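Local coordinates for glutathione S-transferase (Ceriporiopsis subvermispora, PDB 6J3E), which probably conjugates glutathione to electrophilic substrates, as a serine-type glutathione S-transferase of a wood-rotting fungus, at residues K26-L31 with Y38-V43; K81-S84 with A88-R91; K173-I178 with S226-D231. All coordinates share one frame; numbering follows the deposited sequence.

Contact 1: residues K26-L31 with Y38-V43. With EDO (1,2-ethanediol), chain D.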
ATOM      1  N   LYS A  26       9.161 -15.837  -4.166  1.00 53.75           N
ATOM      2  CA  LYS A  26       8.192 -15.153  -5.008  1.00 53.16           C
ATOM      3  C   LYS A  26       8.415 -15.546  -6.459  1.00 53.10           C
ATOM      4  O   LYS A  26       7.478 -15.947  -7.158  1.00 52.24           O
ATOM      5  CB  LYS A  26       8.291 -13.637  -4.823  1.00 54.02           C
ATOM      6  CG  LYS A  26       7.776 -13.127  -3.477  1.00 54.68           C
ATOM      7  CD  LYS A  26       7.708 -11.594  -3.431  1.00 50.81           C
ATOM      8  CE  LYS A  26       8.931 -11.018  -2.783  1.00 50.97           C
ATOM      9  NZ  LYS A  26       9.249  -9.635  -3.182  1.00 56.59           N
ATOM     10  N   THR A  27       9.672 -15.526  -6.902  1.00 52.77           N
ATOM     11  CA  THR A  27       9.972 -15.855  -8.296  1.00 55.00           C
ATOM     12  C   THR A  27       9.932 -17.361  -8.549  1.00 54.52           C
ATOM     13  O   THR A  27       9.504 -17.798  -9.626  1.00 56.39           O
ATOM     14  CB  THR A  27      11.321 -15.248  -8.689  1.00 53.11           C
ATOM     15  OG1 THR A  27      11.165 -13.829  -8.773  1.00 52.41           O
ATOM     16  CG2 THR A  27      11.813 -15.765 -10.045  1.00 53.35           C
ATOM     17  N   ARG A  28      10.346 -18.173  -7.572  1.00 50.23           N
ATOM     18  CA  ARG A  28      10.193 -19.615  -7.715  1.00 53.49           C
ATOM     19  C   ARG A  28       8.717 -19.989  -7.829  1.00 60.34           C
ATOM     20  O   ARG A  28       8.313 -20.706  -8.753  1.00 59.25           O
ATOM     21  CB  ARG A  28      10.856 -20.346  -6.542  1.00 54.34           C
ATOM     22  CG  ARG A  28      10.829 -21.870  -6.674  1.00 58.07           C
ATOM     23  CD  ARG A  28      11.581 -22.591  -5.553  1.00 58.41           C
ATOM     24  NE  ARG A  28      13.011 -22.303  -5.547  1.00 62.77           N
ATOM     25  CZ  ARG A  28      13.910 -22.893  -6.337  1.00 63.42           C
ATOM     26  NH1 ARG A  28      13.543 -23.806  -7.227  1.00 60.30           N
ATOM     27  NH2 ARG A  28      15.192 -22.563  -6.237  1.00 63.36           N
ATOM     28  N   TYR A  29       7.892 -19.501  -6.896  1.00 56.87           N
ATOM     29  CA  TYR A  29       6.455 -19.721  -7.001  1.00 57.85           C
ATOM     30  C   TYR A  29       5.947 -19.328  -8.385  1.00 59.43           C
ATOM     31  O   TYR A  29       5.210 -20.089  -9.026  1.00 58.34           O
ATOM     32  CB  TYR A  29       5.716 -18.929  -5.914  1.00 55.14           C
ATOM     33  CG  TYR A  29       5.479 -19.659  -4.599  1.00 58.60           C
ATOM     34  CD1 TYR A  29       4.975 -20.959  -4.574  1.00 62.43           C
ATOM     35  CD2 TYR A  29       5.725 -19.035  -3.385  1.00 53.70           C
ATOM     36  CE1 TYR A  29       4.734 -21.618  -3.373  1.00 58.13           C
ATOM     37  CE2 TYR A  29       5.493 -19.684  -2.185  1.00 59.05           C
ATOM     38  CZ  TYR A  29       4.997 -20.975  -2.177  1.00 61.46           C
ATOM     39  OH  TYR A  29       4.774 -21.617  -0.964  1.00 59.78           O
ATOM     40  N   THR A  30       6.373 -18.161  -8.884  1.00 59.13           N
ATOM     41  CA  THR A  30       5.860 -17.673 -10.163  1.00 61.38           C
ATOM     42  C   THR A  30       6.258 -18.599 -11.318  1.00 63.21           C
ATOM     43  O   THR A  30       5.420 -18.923 -12.175  1.00 62.53           O
ATOM     44  CB  THR A  30       6.333 -16.232 -10.402  1.00 58.17           C
ATOM     45  OG1 THR A  30       5.983 -15.424  -9.268  1.00 56.17           O
ATOM     46  CG2 THR A  30       5.653 -15.634 -11.628  1.00 49.26           C
ATOM     47  N   LEU A  31       7.515 -19.067 -11.342  1.00 59.68           N
ATOM     48  CA  LEU A  31       7.936 -19.985 -12.402  1.00 61.47           C
ATOM     49  C   LEU A  31       7.241 -21.344 -12.289  1.00 61.57           C
ATOM     50  O   LEU A  31       6.944 -21.969 -13.311  1.00 59.89           O
ATOM     51  CB  LEU A  31       9.456 -20.151 -12.378  1.00 61.85           C
ATOM     52  CG  LEU A  31      10.304 -18.940 -12.779  1.00 58.11           C
ATOM     53  CD1 LEU A  31      11.713 -19.127 -12.273  1.00 59.77           C
ATOM     54  CD2 LEU A  31      10.323 -18.744 -14.282  1.00 56.99           C
ATOM     55  N   TYR A  38      13.081 -24.212 -15.624  1.00 62.18           N
ATOM     56  CA  TYR A  38      14.245 -23.405 -15.312  1.00 64.99           C
ATOM     57  C   TYR A  38      15.269 -24.259 -14.598  1.00 63.27           C
ATOM     58  O   TYR A  38      14.960 -25.331 -14.078  1.00 65.75           O
ATOM     59  CB  TYR A  38      13.880 -22.210 -14.438  1.00 64.35           C
ATOM     60  CG  TYR A  38      13.187 -22.622 -13.165  1.00 62.26           C
ATOM     61  CD1 TYR A  38      11.814 -22.830 -13.142  1.00 63.14           C
ATOM     62  CD2 TYR A  38      13.898 -22.808 -11.990  1.00 60.60           C
ATOM     63  CE1 TYR A  38      11.177 -23.199 -11.993  1.00 62.32           C
ATOM     64  CE2 TYR A  38      13.264 -23.176 -10.834  1.00 62.02           C
ATOM     65  CZ  TYR A  38      11.899 -23.369 -10.848  1.00 61.12           C
ATOM     66  OH  TYR A  38      11.239 -23.728  -9.712  1.00 60.55           O
ATOM     67  N   LYS A  39      16.488 -23.748 -14.570  1.00 62.29           N
ATOM     68  CA  LYS A  39      17.581 -24.342 -13.823  1.00 67.61           C
ATOM     69  C   LYS A  39      17.975 -23.384 -12.703  1.00 67.35           C
ATOM     70  O   LYS A  39      18.065 -22.169 -12.922  1.00 63.89           O
ATOM     71  CB  LYS A  39      18.756 -24.612 -14.767  1.00 70.03           C
ATOM     72  CG  LYS A  39      20.030 -25.102 -14.103  1.00 77.61           C
ATOM     73  CD  LYS A  39      21.186 -25.179 -15.110  1.00 85.18           C
ATOM     74  CE  LYS A  39      21.199 -23.988 -16.058  1.00 79.98           C
ATOM     75  NZ  LYS A  39      22.547 -23.361 -16.125  1.00 84.54           N
ATOM     76  N   THR A  40      18.204 -23.918 -11.510  1.00 64.23           N
ATOM     77  CA  THR A  40      18.592 -23.079 -10.387  1.00 65.41           C
ATOM     78  C   THR A  40      20.108 -22.994 -10.274  1.00 63.89           C
ATOM     79  O   THR A  40      20.799 -24.012 -10.338  1.00 68.06           O
ATOM     80  CB  THR A  40      18.004 -23.592  -9.074  1.00 62.58           C
ATOM     81  OG1 THR A  40      16.579 -23.477  -9.122  1.00 58.05           O
ATOM     82  CG2 THR A  40      18.535 -22.741  -7.908  1.00 59.66           C
ATOM     83  N   ILE A  41      20.615 -21.777 -10.092  1.00 64.35           N
ATOM     84  CA  ILE A  41      22.031 -21.512  -9.870  1.00 65.79           C
ATOM     85  C   ILE A  41      22.185 -20.893  -8.478  1.00 65.57           C
ATOM     86  O   ILE A  41      21.694 -19.783  -8.231  1.00 62.35           O
ATOM     87  CB  ILE A  41      22.610 -20.587 -10.947  1.00 58.05           C
ATOM     88  CG1 ILE A  41      22.424 -21.203 -12.330  1.00 67.42           C
ATOM     89  CG2 ILE A  41      24.053 -20.332 -10.655  1.00 57.51           C
ATOM     90  CD1 ILE A  41      23.172 -20.515 -13.436  1.00 68.27           C
ATOM     91  N   TRP A  42      22.890 -21.595  -7.586  1.00 60.18           N
ATOM     92  CA  TRP A  42      22.979 -21.223  -6.174  1.00 60.23           C
ATOM     93  C   TRP A  42      24.134 -20.253  -5.954  1.00 61.29           C
ATOM     94  O   TRP A  42      25.285 -20.567  -6.274  1.00 61.34           O
ATOM     95  CB  TRP A  42      23.136 -22.476  -5.310  1.00 60.71           C
ATOM     96  CG  TRP A  42      21.920 -23.387  -5.429  1.00 64.46           C
ATOM     97  CD1 TRP A  42      21.810 -24.534  -6.175  1.00 62.61           C
ATOM     98  CD2 TRP A  42      20.633 -23.179  -4.832  1.00 60.26           C
ATOM     99  NE1 TRP A  42      20.544 -25.062  -6.051  1.00 62.83           N
ATOM    100  CE2 TRP A  42      19.806 -24.249  -5.231  1.00 61.60           C
ATOM    101  CE3 TRP A  42      20.106 -22.199  -3.989  1.00 59.81           C
ATOM    102  CZ2 TRP A  42      18.487 -24.361  -4.815  1.00 62.72           C
ATOM    103  CZ3 TRP A  42      18.801 -22.319  -3.564  1.00 57.07           C
ATOM    104  CH2 TRP A  42      18.006 -23.389  -3.978  1.00 64.86           C
ATOM    105  N   VAL A  43      23.828 -19.084  -5.390  1.00 60.35           N
ATOM    106  CA  VAL A  43      24.799 -18.006  -5.245  1.00 57.43           C
ATOM    107  C   VAL A  43      24.848 -17.551  -3.794  1.00 58.37           C
ATOM    108  O   VAL A  43      23.814 -17.228  -3.198  1.00 58.85           O
ATOM    109  CB  VAL A  43      24.471 -16.825  -6.178  1.00 60.49           C
ATOM    110  CG1 VAL A  43      25.414 -15.653  -5.904  1.00 54.83           C
ATOM    111  CG2 VAL A  43      24.556 -17.277  -7.642  1.00 54.34           C
TER
HETATM  112  C1  EDO D 302      14.199  -8.438  -5.222  1.00 57.57           C
HETATM  113  O1  EDO D 302      14.818  -8.108  -3.968  1.00 64.76           O
HETATM  114  C2  EDO D 302      12.690  -8.301  -5.083  1.00 63.38           C
HETATM  115  O2  EDO D 302      12.155  -9.534  -4.603  1.00 60.12           O
HETATM  116  O   HOH W   1      15.155 -25.443  -8.998  1.00 60.68           O
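Arg28 NH2, on helix 22-34, has two acceptors: Asp9 on the neighbouring strand takes it in a salt bridge, the stronger tie, and Thr40 OG1 accepts a weak hydrogen bond from it at 3.3 Å, with the N-H bent to 146°. Thr40 comes in at the edge of the guanidinium. The other terminal nitrogen, Arg28 NH1, donates to a water at 2.9 Å; that water also sits beside Thr40 OG1, too close for the detail to be trusted. With CG anti to the backbone N (chi1 -176°) and a bend at chi3, the arginine reaches over to the strand and crosses the side chains of Tyr38, Thr40 and Trp42 at about a right angle. Trp42 CH2 approaches Arg28 NH2 obliquely at 3.7 Å, the guanidinium and indole planes nearly parallel. Arg28 NH1 lies at the edge of the Tyr38 ring, whose hydroxyl is hydrogen-bonded to Asn32.

One helical turn on, Leu31 packs on the same tyrosine. Its CD1 makes a CH-pi contact over one face, 4.0 Å from the centroid of the Tyr38 ring, while Leu31 CB meets CE1 of Tyr38 at 3.5 Å. At the helix's N-terminal side, Lys26, a glutathione-binding residue, donates from NZ to O2 of an ethanediol at 3.2 Å, with no glutathione bound here. Helix 22-34 running almost antiparallel to strand 38-42, at 161°, is the second half of the beta-alpha-beta unit that opens the thioredoxin-like domain of glutathione transferases.

Contact 2: residues K81-S84 with A88-R91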
ATOM      1  N   LYS A  81      17.687 -11.757 -22.386  1.00 61.52           N
ATOM      2  CA  LYS A  81      17.430 -10.739 -21.377  1.00 65.88           C
ATOM      3  C   LYS A  81      17.708 -11.284 -19.982  1.00 62.14           C
ATOM      4  O   LYS A  81      17.572 -12.481 -19.714  1.00 62.13           O
ATOM      5  CB  LYS A  81      15.986 -10.229 -21.450  1.00 60.17           C
ATOM      6  CG  LYS A  81      15.619  -9.513 -22.750  1.00 68.21           C
ATOM      7  CD  LYS A  81      15.686  -7.993 -22.616  1.00 73.94           C
ATOM      8  CE  LYS A  81      15.001  -7.309 -23.798  1.00 73.76           C
ATOM      9  NZ  LYS A  81      14.883  -5.835 -23.595  1.00 71.84           N
ATOM     10  N   THR A  82      18.114 -10.387 -19.096  1.00 60.16           N
ATOM     11  CA  THR A  82      18.276 -10.687 -17.682  1.00 58.79           C
ATOM     12  C   THR A  82      17.388  -9.733 -16.905  1.00 56.60           C
ATOM     13  O   THR A  82      17.450  -8.519 -17.121  1.00 56.56           O
ATOM     14  CB  THR A  82      19.735 -10.555 -17.257  1.00 55.98           C
ATOM     15  OG1 THR A  82      20.487 -11.613 -17.857  1.00 63.15           O
ATOM     16  CG2 THR A  82      19.883 -10.648 -15.745  1.00 58.76           C
ATOM     17  N   ILE A  83      16.551 -10.280 -16.026  1.00 55.59           N
ATOM     18  CA  ILE A  83      15.607  -9.495 -15.241  1.00 54.00           C
ATOM     19  C   ILE A  83      15.873  -9.721 -13.762  1.00 54.57           C
ATOM     20  O   ILE A  83      16.120 -10.851 -13.324  1.00 53.77           O
ATOM     21  CB  ILE A  83      14.150  -9.845 -15.587  1.00 52.14           C
ATOM     22  CG1 ILE A  83      13.951  -9.810 -17.103  1.00 59.87           C
ATOM     23  CG2 ILE A  83      13.203  -8.865 -14.924  1.00 52.59           C
ATOM     24  CD1 ILE A  83      14.045 -11.166 -17.759  1.00 55.22           C
ATOM     25  N   SER A  84      15.827  -8.639 -12.993  1.00 53.93           N
ATOM     26  CA  SER A  84      15.978  -8.697 -11.548  1.00 51.12           C
ATOM     27  C   SER A  84      14.779  -8.034 -10.886  1.00 52.64           C
ATOM     28  O   SER A  84      14.050  -7.261 -11.517  1.00 56.12           O
ATOM     29  CB  SER A  84      17.268  -8.016 -11.096  1.00 52.81           C
ATOM     30  OG  SER A  84      17.224  -6.625 -11.360  1.00 55.31           O
ATOM     31  N   ALA A  88       9.439  -7.428 -11.235  1.00 53.97           N
ATOM     32  CA  ALA A  88       9.787  -7.263 -12.645  1.00 51.10           C
ATOM     33  C   ALA A  88       9.948  -8.599 -13.354  1.00 47.13           C
ATOM     34  O   ALA A  88       9.680  -8.685 -14.551  1.00 50.57           O
ATOM     35  CB  ALA A  88      11.073  -6.446 -12.787  1.00 48.06           C
ATOM     36  N   ILE A  89      10.412  -9.629 -12.642  1.00 49.02           N
ATOM     37  CA  ILE A  89      10.422 -10.983 -13.186  1.00 47.86           C
ATOM     38  C   ILE A  89       9.005 -11.384 -13.575  1.00 51.81           C
ATOM     39  O   ILE A  89       8.757 -11.921 -14.663  1.00 53.43           O
ATOM     40  CB  ILE A  89      11.005 -11.977 -12.161  1.00 54.20           C
ATOM     41  CG1 ILE A  89      12.332 -11.486 -11.553  1.00 52.93           C
ATOM     42  CG2 ILE A  89      11.189 -13.344 -12.788  1.00 48.18           C
ATOM     43  CD1 ILE A  89      13.497 -11.762 -12.347  1.00 53.14           C
ATOM     44  N   ALA A  90       8.054 -11.120 -12.683  1.00 50.29           N
ATOM     45  CA  ALA A  90       6.690 -11.556 -12.919  1.00 50.68           C
ATOM     46  C   ALA A  90       6.140 -10.897 -14.169  1.00 53.14           C
ATOM     47  O   ALA A  90       5.521 -11.562 -15.011  1.00 52.29           O
ATOM     48  CB  ALA A  90       5.813 -11.245 -11.699  1.00 44.17           C
ATOM     49  N   ARG A  91       6.381  -9.589 -14.322  1.00 51.85           N
ATOM     50  CA  ARG A  91       5.861  -8.890 -15.494  1.00 54.26           C
ATOM     51  C   ARG A  91       6.530  -9.389 -16.755  1.00 57.71           C
ATOM     52  O   ARG A  91       5.868  -9.568 -17.783  1.00 57.87           O
ATOM     53  CB  ARG A  91       6.049  -7.380 -15.367  1.00 48.76           C
ATOM     54  CG  ARG A  91       5.265  -6.785 -14.206  1.00 53.23           C
ATOM     55  CD  ARG A  91       5.455  -5.287 -14.094  1.00 54.42           C
ATOM     56  NE  ARG A  91       4.457  -4.685 -13.232  1.00 53.27           N
ATOM     57  CZ  ARG A  91       4.527  -4.697 -11.917  1.00 57.47           C
ATOM     58  NH1 ARG A  91       3.562  -4.106 -11.211  1.00 60.68           N
ATOM     59  NH2 ARG A  91       5.553  -5.299 -11.276  1.00 54.64           N
TER
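Ile83, on the edge strand 81-84, carries the largest share of the buried surface and meets helix 86-96 through Ile89 and Ala88, with no hydrogen bond between the segments. Its side chain leaves the backbone toward the helix, and the Ile89 CD1 methyl packs 3.8 Å from Ile83 CB. Ile89 leaves its helix to one side, and it is the turn at chi2 (-83°) that carries CD1 back to the strand. There the methyl is modelled against the Ile83-Ser84 peptide; at 2.9 Å from Ile83 O, Ile89 CD1 is closer than a methyl and a carbonyl should be, so its exact placing is doubtful.

Ala88 fills the second half of the contact. With chi1 of Ile83 at -50° for CG1, the other branch, CG2, stands anti to the backbone N and reaches the start of the helix, where Ile83 CG2 lies 3.9 Å from Ala88 CB and 3.5 Å from Ala88 O. The Ala88 methyl, CB, also lies 3.3 Å from Ser84 O. Ser84 itself turns its side chain away and gives OG to Glu58 O.

Ser86, a glutathione-binding residue, begins helix 86-96. Ile83 and Ile89 both also touch Ile74 of strand 73-76, the antiparallel neighbour of strand 81-84. Ile89 thus rests on both strands at this end of the sheet, while Arg91, further along the helix, is salt-bridged to Asp109 and packs on Ala191 of the second subunit.

Contact 3: residues K173-I178 with S226-D231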
ATOM      1  N   LYS A 173       6.763  -7.846  21.482  1.00 50.93           N
ATOM      2  CA  LYS A 173       6.285  -6.678  20.756  1.00 55.83           C
ATOM      3  C   LYS A 173       6.457  -6.860  19.251  1.00 57.32           C
ATOM      4  O   LYS A 173       5.585  -6.459  18.467  1.00 55.30           O
ATOM      5  CB  LYS A 173       7.000  -5.421  21.253  1.00 58.33           C
ATOM      6  CG  LYS A 173       6.607  -5.070  22.690  1.00 67.92           C
ATOM      7  CD  LYS A 173       6.609  -3.569  22.980  1.00 80.69           C
ATOM      8  CE  LYS A 173       5.239  -3.093  23.502  1.00 84.09           C
ATOM      9  NZ  LYS A 173       4.209  -2.953  22.415  1.00 85.32           N
ATOM     10  N   ALA A 174       7.546  -7.507  18.833  1.00 53.89           N
ATOM     11  CA  ALA A 174       7.743  -7.784  17.414  1.00 47.07           C
ATOM     12  C   ALA A 174       6.630  -8.666  16.860  1.00 52.00           C
ATOM     13  O   ALA A 174       6.132  -8.432  15.752  1.00 50.91           O
ATOM     14  CB  ALA A 174       9.096  -8.451  17.195  1.00 44.29           C
ATOM     15  N   TRP A 175       6.259  -9.722  17.591  1.00 52.72           N
ATOM     16  CA  TRP A 175       5.186 -10.588  17.111  1.00 55.38           C
ATOM     17  C   TRP A 175       3.891  -9.816  16.987  1.00 53.81           C
ATOM     18  O   TRP A 175       3.172  -9.946  15.991  1.00 53.50           O
ATOM     19  CB  TRP A 175       4.989 -11.782  18.039  1.00 53.27           C
ATOM     20  CG  TRP A 175       5.885 -12.905  17.679  1.00 59.39           C
ATOM     21  CD1 TRP A 175       6.855 -13.477  18.468  1.00 58.90           C
ATOM     22  CD2 TRP A 175       5.933 -13.589  16.420  1.00 55.22           C
ATOM     23  NE1 TRP A 175       7.488 -14.488  17.775  1.00 57.04           N
ATOM     24  CE2 TRP A 175       6.947 -14.570  16.515  1.00 56.64           C
ATOM     25  CE3 TRP A 175       5.216 -13.471  15.225  1.00 54.86           C
ATOM     26  CZ2 TRP A 175       7.255 -15.430  15.461  1.00 51.29           C
ATOM     27  CZ3 TRP A 175       5.526 -14.325  14.180  1.00 51.72           C
ATOM     28  CH2 TRP A 175       6.541 -15.291  14.307  1.00 52.74           C
ATOM     29  N   GLU A 176       3.602  -8.975  17.977  1.00 49.23           N
ATOM     30  CA  GLU A 176       2.370  -8.211  17.973  1.00 56.71           C
ATOM     31  C   GLU A 176       2.284  -7.358  16.722  1.00 57.28           C
ATOM     32  O   GLU A 176       1.237  -7.298  16.064  1.00 53.90           O
ATOM     33  CB  GLU A 176       2.307  -7.364  19.250  1.00 58.78           C
ATOM     34  CG  GLU A 176       1.394  -6.179  19.175  1.00 69.48           C
ATOM     35  CD  GLU A 176       1.389  -5.395  20.496  1.00 84.83           C
ATOM     36  OE1 GLU A 176       2.433  -4.834  20.882  1.00 77.09           O
ATOM     37  OE2 GLU A 176       0.333  -5.346  21.159  1.00 92.65           O
ATOM     38  N   LYS A 177       3.402  -6.738  16.354  1.00 56.71           N
ATOM     39  CA  LYS A 177       3.449  -5.937  15.144  1.00 47.38           C
ATOM     40  C   LYS A 177       3.306  -6.804  13.904  1.00 48.70           C
ATOM     41  O   LYS A 177       2.677  -6.392  12.917  1.00 48.87           O
ATOM     42  CB  LYS A 177       4.743  -5.134  15.122  1.00 50.37           C
ATOM     43  CG  LYS A 177       4.627  -3.828  14.364  1.00 62.73           C
ATOM     44  CD  LYS A 177       5.826  -2.881  14.623  1.00 79.09           C
ATOM     45  CE  LYS A 177       5.900  -1.737  13.588  1.00 75.08           C
ATOM     46  NZ  LYS A 177       6.707  -2.132  12.387  1.00 77.64           N
ATOM     47  N   ILE A 178       3.851  -8.018  13.940  1.00 49.72           N
ATOM     48  CA  ILE A 178       3.712  -8.902  12.790  1.00 50.24           C
ATOM     49  C   ILE A 178       2.272  -9.349  12.637  1.00 48.83           C
ATOM     50  O   ILE A 178       1.736  -9.387  11.522  1.00 53.95           O
ATOM     51  CB  ILE A 178       4.652 -10.114  12.905  1.00 53.75           C
ATOM     52  CG1 ILE A 178       6.118  -9.676  12.841  1.00 54.37           C
ATOM     53  CG2 ILE A 178       4.334 -11.150  11.810  1.00 44.06           C
ATOM     54  CD1 ILE A 178       7.079 -10.729  13.404  1.00 46.88           C
ATOM     55  N   SER A 226       8.113 -25.466  14.876  1.00 64.15           N
ATOM     56  CA  SER A 226       8.317 -24.480  15.923  1.00 61.53           C
ATOM     57  C   SER A 226       6.978 -24.074  16.520  1.00 60.13           C
ATOM     58  O   SER A 226       5.942 -24.096  15.848  1.00 60.51           O
ATOM     59  CB  SER A 226       9.026 -23.244  15.371  1.00 57.96           C
ATOM     60  OG  SER A 226       8.252 -22.626  14.354  1.00 55.61           O
ATOM     61  N   ALA A 227       7.012 -23.692  17.796  1.00 61.19           N
ATOM     62  CA  ALA A 227       5.800 -23.217  18.450  1.00 56.39           C
ATOM     63  C   ALA A 227       5.298 -21.943  17.796  1.00 58.54           C
ATOM     64  O   ALA A 227       4.092 -21.776  17.585  1.00 59.24           O
ATOM     65  CB  ALA A 227       6.062 -22.978  19.936  1.00 52.80           C
ATOM     66  N   GLU A 228       6.214 -21.035  17.458  1.00 62.31           N
ATOM     67  CA  GLU A 228       5.809 -19.787  16.821  1.00 61.50           C
ATOM     68  C   GLU A 228       5.097 -20.051  15.501  1.00 56.86           C
ATOM     69  O   GLU A 228       4.069 -19.433  15.211  1.00 57.79           O
ATOM     70  CB  GLU A 228       7.029 -18.881  16.643  1.00 55.03           C
ATOM     71  CG  GLU A 228       7.566 -18.378  17.991  1.00 51.34           C
ATOM     72  CD  GLU A 228       8.836 -17.547  17.862  1.00 57.75           C
ATOM     73  OE1 GLU A 228       9.091 -16.690  18.745  1.00 57.21           O
ATOM     74  OE2 GLU A 228       9.590 -17.756  16.885  1.00 53.59           O
ATOM     75  N   TRP A 229       5.584 -21.011  14.716  1.00 54.18           N
ATOM     76  CA  TRP A 229       4.925 -21.260  13.439  1.00 59.26           C
ATOM     77  C   TRP A 229       3.584 -21.956  13.630  1.00 64.05           C
ATOM     78  O   TRP A 229       2.602 -21.630  12.939  1.00 61.47           O
ATOM     79  CB  TRP A 229       5.789 -22.098  12.501  1.00 52.34           C
ATOM     80  CG  TRP A 229       4.947 -22.562  11.371  1.00 57.50           C
ATOM     81  CD1 TRP A 229       4.468 -23.822  11.169  1.00 60.18           C
ATOM     82  CD2 TRP A 229       4.416 -21.756  10.301  1.00 58.57           C
ATOM     83  NE1 TRP A 229       3.700 -23.859  10.027  1.00 61.68           N
ATOM     84  CE2 TRP A 229       3.651 -22.604   9.478  1.00 57.10           C
ATOM     85  CE3 TRP A 229       4.534 -20.407   9.951  1.00 57.00           C
ATOM     86  CZ2 TRP A 229       3.000 -22.149   8.335  1.00 56.72           C
ATOM     87  CZ3 TRP A 229       3.887 -19.957   8.812  1.00 54.31           C
ATOM     88  CH2 TRP A 229       3.126 -20.823   8.025  1.00 57.10           C
ATOM     89  N   LYS A 230       3.530 -22.949  14.525  1.00 63.07           N
ATOM     90  CA  LYS A 230       2.250 -23.607  14.748  1.00 66.39           C
ATOM     91  C   LYS A 230       1.208 -22.614  15.251  1.00 58.55           C
ATOM     92  O   LYS A 230       0.020 -22.748  14.929  1.00 64.57           O
ATOM     93  CB  LYS A 230       2.426 -24.812  15.691  1.00 61.12           C
ATOM     94  CG  LYS A 230       2.493 -26.163  14.904  1.00 66.44           C
ATOM     95  CD  LYS A 230       1.277 -26.300  13.913  1.00 82.49           C
ATOM     96  CE  LYS A 230       0.882 -27.738  13.398  1.00 77.85           C
ATOM     97  NZ  LYS A 230       1.536 -28.240  12.158  1.00 76.19           N
ATOM     98  N   ASP A 231       1.643 -21.577  15.971  1.00 55.41           N
ATOM     99  CA  ASP A 231       0.743 -20.487  16.334  1.00 57.73           C
ATOM    100  C   ASP A 231       0.361 -19.656  15.116  1.00 65.83           C
ATOM    101  O   ASP A 231      -0.798 -19.242  14.974  1.00 62.07           O
ATOM    102  CB  ASP A 231       1.400 -19.596  17.388  1.00 54.64           C
ATOM    103  CG  ASP A 231       0.562 -18.368  17.725  1.00 66.73           C
ATOM    104  OD1 ASP A 231      -0.612 -18.522  18.147  1.00 65.69           O
ATOM    105  OD2 ASP A 231       1.082 -17.234  17.565  1.00 70.96           O
TER
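Trp175 NE1 donates to Glu228 OE1 at 2.9 Å with an N-H...O angle of 158°, the only hydrogen bond between segments 173-178 and 226-231. The oxygen lies at the edge of the indole, close to the ring plane, but on its own side the carboxylate is met from above, 78° out of plane, the two flat groups standing 73° apart. Alongside this bond, Trp175 CZ2 touches Glu228 OE2 at 3.6 Å, and Glu228 CB touches Trp175 CZ2 at 3.7 Å. Beyond CG the glutamate is extended, which carries the carboxylate across to the tryptophan.

Arg171, one turn earlier on helix 169-189, holds Glu228 OE1 in a salt bridge, and Leu222 lies against both Trp175 and Glu228. Ser226, two residues before Glu228, is the N-cap of helix 227-232, its OG accepting from Trp229 N at 3.1 Å.

Replacing Glu228 by an alanine would probably leave Trp175 NE1 and Arg171 without their shared acceptor and open a gap beside the indole. One carboxylate oxygen thus serves an indole N-H and a guanidinium together, and the neighbouring positive charge probably keeps the glutamate ionised.

From the N terminus, contact 1 comes first, closing a loop of six intervening residues, three of them still helix, between helix 22-34 and strand 38-42; contact 2 follows from strand 81-84 into helix 86-96, with three intervening residues, two of them already helix. Contact 3 bridges 47 residues, more than half of them helical, between helices 169-189 and 227-232. The three run in series, none nesting or crossing. Contacts 1 and 2 belong to the same four-stranded sheet, at its two outermost strands, and their helices meet where Thr27 CG2 lies 3.7 Å from Ile89 CG2. Contact 3 ties together helices of the C-terminal domain, on the opposite side of the chain's centre from contacts 1 and 2.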